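Local coordinates for beta-microseminoprotein (Homo sapiens, PDB 3IX0) that is a secreted seminal plasma protein that forms a homodimer, interacts with PI16 and probably binds immunoglobulin, at residues 25-28 and 29-32; 80-83 and 84-87. One frame throughout, in Å; residues are numbered along the deposited sequence.

Interaction 1 (25-28 and 29-32); sequences KHPI and NSEW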
# COMPACT_ATOMS: atom_id res chain seq x y z
N LYS B 25 -12.03 -8.95 18.97
CA LYS B 25 -13.10 -8.64 18.03
C LYS B 25 -13.25 -7.14 17.90
O LYS B 25 -13.16 -6.39 18.89
CB LYS B 25 -14.43 -9.24 18.49
CG LYS B 25 -14.44 -10.76 18.47
CD LYS B 25 -15.75 -11.31 18.98
CE LYS B 25 -15.75 -11.40 20.50
NZ LYS B 25 -16.91 -12.19 20.99
N HIS B 26 -13.50 -6.71 16.67
CA HIS B 26 -13.59 -5.30 16.35
C HIS B 26 -14.92 -4.98 15.72
O HIS B 26 -15.45 -5.75 14.93
CB HIS B 26 -12.46 -4.90 15.40
CG HIS B 26 -11.10 -5.25 15.91
ND1 HIS B 26 -10.25 -4.30 16.45
CD2 HIS B 26 -10.44 -6.42 15.98
CE1 HIS B 26 -9.14 -4.88 16.82
NE2 HIS B 26 -9.22 -6.17 16.55
N PRO B 27 -15.46 -3.82 16.06
CA PRO B 27 -16.74 -3.35 15.52
C PRO B 27 -16.64 -3.10 14.01
O PRO B 27 -15.59 -2.69 13.50
CB PRO B 27 -16.97 -2.02 16.26
CG PRO B 27 -16.04 -2.05 17.44
CD PRO B 27 -14.86 -2.86 17.01
N ILE B 28 -17.74 -3.37 13.31
CA ILE B 28 -17.82 -3.06 11.89
C ILE B 28 -17.51 -1.58 11.77
O ILE B 28 -17.95 -0.78 12.58
CB ILE B 28 -19.22 -3.38 11.32
CG1 ILE B 28 -19.54 -4.87 11.48
CG2 ILE B 28 -19.29 -3.07 9.85
CD1 ILE B 28 -18.68 -5.75 10.60
N ASN B 29 -16.72 -1.24 10.76
CA ASN B 29 -16.24 0.13 10.51
C ASN B 29 -15.25 0.71 11.51
O ASN B 29 -15.10 1.93 11.59
CB ASN B 29 -17.41 1.09 10.29
CG ASN B 29 -18.23 0.72 9.08
OD1 ASN B 29 -17.70 0.23 8.08
ND2 ASN B 29 -19.54 0.92 9.16
N SER B 30 -14.54 -0.13 12.25
CA SER B 30 -13.53 0.41 13.17
C SER B 30 -12.10 0.18 12.67
O SER B 30 -11.84 -0.78 11.92
CB SER B 30 -13.69 -0.18 14.57
OG SER B 30 -13.17 -1.49 14.62
N GLU B 31 -11.19 1.05 13.11
CA GLU B 31 -9.77 0.94 12.77
C GLU B 31 -8.98 0.61 14.03
O GLU B 31 -9.33 1.06 15.12
CB GLU B 31 -9.27 2.24 12.14
CG GLU B 31 -7.79 2.26 11.76
CD GLU B 31 -6.86 2.63 12.93
OE1 GLU B 31 -7.35 3.24 13.91
OE2 GLU B 31 -5.65 2.33 12.85
N TRP B 32 -7.94 -0.19 13.89
CA TRP B 32 -7.00 -0.41 14.99
C TRP B 32 -5.56 -0.54 14.51
O TRP B 32 -5.31 -0.85 13.35
CB TRP B 32 -7.37 -1.64 15.81
CG TRP B 32 -7.14 -2.98 15.14
CD1 TRP B 32 -6.10 -3.83 15.37
CD2 TRP B 32 -8.00 -3.63 14.19
NE1 TRP B 32 -6.25 -4.97 14.60
CE2 TRP B 32 -7.40 -4.87 13.87
CE3 TRP B 32 -9.20 -3.29 13.56
CZ2 TRP B 32 -7.97 -5.76 12.95
CZ3 TRP B 32 -9.76 -4.17 12.65
CH2 TRP B 32 -9.14 -5.40 12.35
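His-26 and Trp-32 stack face to face across a type II beta turn, Pro-27 to Ser-30, leading into strand 31-33, outermost in this chain's four-stranded sheet. Followed outward, the histidine first brings CB to within 3.6 Å of Ser-30 OG. His-26 CG lies over the benzo part of the indole, 3.6 Å from Trp-32 CE3, and His-26 CD2 over the other side of that ring, 4.0 Å from Trp-32 CZ2. His-26 ND1 covers the CE3 and CD2 side of the indole; CE1, over the ring junction, is modelled too close to trust. At the tip, NE2 sits 3.5 Å from Trp-32 CE2 and is hydrogen-bonded to Asp-20, fixing the imidazole's rotation. The imidazole and six-membered ring centroids are 3.5 Å apart, planes at 20°. Trp-32 reaches this face with its CG between the backbone N and carbonyl carbon (chi1 72°). A serine at Trp-32 would probably leave one imidazole face without its aromatic cover and the ring's tilt less restrained, with the Asp-20 bond remaining. Inside the turn, Pro-27 O accepts two bonds: Ser-30 N, at 3.0 Å, from above the carbonyl plane, and Ser-30 OG, at 2.9 Å, in that plane on a lone pair.

Interaction 2 (80-83 and 84-87); sequences KKDP and KKTC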
# COMPACT_ATOMS: atom_id res chain seq x y z
N LYS B 80 27.45 4.52 8.34
CA LYS B 80 28.07 3.30 8.84
C LYS B 80 29.18 3.59 9.86
O LYS B 80 29.23 2.96 10.93
CB LYS B 80 28.59 2.44 7.70
CG LYS B 80 27.47 1.84 6.82
CD LYS B 80 28.06 1.01 5.70
CE LYS B 80 27.00 0.39 4.82
NZ LYS B 80 27.59 -0.18 3.57
N LYS B 81 30.04 4.56 9.55
CA LYS B 81 31.17 4.87 10.42
C LYS B 81 30.74 5.58 11.70
O LYS B 81 31.53 5.72 12.62
CB LYS B 81 32.22 5.70 9.69
CG LYS B 81 31.80 7.12 9.47
CD LYS B 81 32.68 7.79 8.43
CE LYS B 81 32.46 9.30 8.42
NZ LYS B 81 33.71 10.00 8.07
N ASP B 82 29.48 6.01 11.76
CA ASP B 82 28.96 6.70 12.95
C ASP B 82 27.45 6.90 12.87
O ASP B 82 26.97 7.91 12.35
CB ASP B 82 29.65 8.06 13.15
CG ASP B 82 29.19 8.76 14.42
OD1 ASP B 82 28.39 8.18 15.19
OD2 ASP B 82 29.63 9.91 14.64
N PRO B 83 26.70 5.92 13.38
CA PRO B 83 25.23 5.91 13.28
C PRO B 83 24.56 7.09 13.98
O PRO B 83 23.33 7.19 13.94
CB PRO B 83 24.85 4.57 13.94
CG PRO B 83 26.04 3.67 13.66
CD PRO B 83 27.24 4.63 13.83
N LYS B 84 25.35 7.96 14.61
CA LYS B 84 24.80 9.19 15.17
C LYS B 84 24.71 10.27 14.08
O LYS B 84 24.14 11.33 14.29
CB LYS B 84 25.62 9.68 16.37
CG LYS B 84 25.49 8.79 17.60
CD LYS B 84 26.50 9.16 18.68
CE LYS B 84 25.96 10.24 19.61
NZ LYS B 84 26.94 10.60 20.69
N LYS B 85 25.28 9.97 12.92
CA LYS B 85 25.21 10.89 11.79
C LYS B 85 24.17 10.42 10.82
O LYS B 85 24.16 9.24 10.46
CB LYS B 85 26.56 11.01 11.08
CG LYS B 85 27.76 11.32 11.99
CD LYS B 85 27.51 12.52 12.89
CE LYS B 85 28.83 12.97 13.53
NZ LYS B 85 28.63 13.72 14.81
N THR B 86 23.30 11.34 10.39
CA THR B 86 22.19 11.02 9.49
C THR B 86 22.57 11.23 8.03
O THR B 86 23.31 12.14 7.71
CB THR B 86 20.96 11.88 9.79
OG1 THR B 86 20.62 11.75 11.17
CG2 THR B 86 19.78 11.43 8.95
N CYS B 87 22.07 10.38 7.16
CA CYS B 87 22.28 10.53 5.72
C CYS B 87 21.02 11.08 5.07
O CYS B 87 19.96 11.09 5.70
CB CYS B 87 22.66 9.20 5.09
SG CYS B 87 24.16 8.46 5.82
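Asp-82 lies obliquely across both Lys-84 and Lys-85, and each of its carboxylate oxygens is directed at a different one of them. With CG anti to the backbone N (chi1 -177°), the carboxylate is carried forward beside the carbonyl carbon, over the chain that follows. OD1 faces Lys-84. It accepts the backbone N-H of that residue, Asp-82 OD1 to Lys-84 N being 3.1 Å, and the donor arrives from well above the carboxylate plane, 55° out of it. The same oxygen rests 3.4 Å from Lys-84 CB, at the root of the lysine side chain. The ammonium end of Lys-84 then leads away, leaving its NZ 6.2 Å from Asp-82 OD1, so that this residue is held through its backbone and not through its charge.

OD2 faces Lys-85, whose chain bends at its second torsion and curls back along the carboxylate. Lys-85 CG approaches Asp-82 OD2 to 3.5 Å, and Lys-85 CE comes to 3.4 Å from the same oxygen. Lys-85 NZ stops at 3.9 Å from Asp-82 OD2, which makes the salt bridge a long one; on this exposed surface it is likely to be weak. Beneath the side chains, Lys-85 N donates a nearly straight bond to Asp-82 O, 2.7 Å long with an angle of 161° at the hydrogen. Lys-85 is also joined through its backbone to Glu-79, and Cys-87 forms a disulfide with Cys-64, tying the far side of the corner to strands 74-79 and 64-69. Pro-83 follows the aspartate and packs on Val-78. Together, the side-chain bond to the second residue on and the backbone bond to the third form an Asx turn superimposed on a type I beta turn, Asp-82 to Lys-85, in an Asp-Pro sequence.

From the N terminus, the chain first reaches interaction 1, where residues 25-32 close a tight turn and pass from the two-stranded sheet to the strand outermost in the four-stranded one within the chain. It then runs through strands 38-42 and 46-51 and on into the C-terminal half, where interaction 2, in the loop between strands 74-79 and 91-93, turns the corner at residues 83-85. The two local contacts are in series and neither nest nor cross. Interactions 1 and 2 lie on opposite sides of the chain's centre, with about 41 Å between the centres of interactions 1 and 2 and about 27 Å between their nearest atoms. Between them along the sequence, the Cys-37 to Cys-73 disulfide links the two halves covalently.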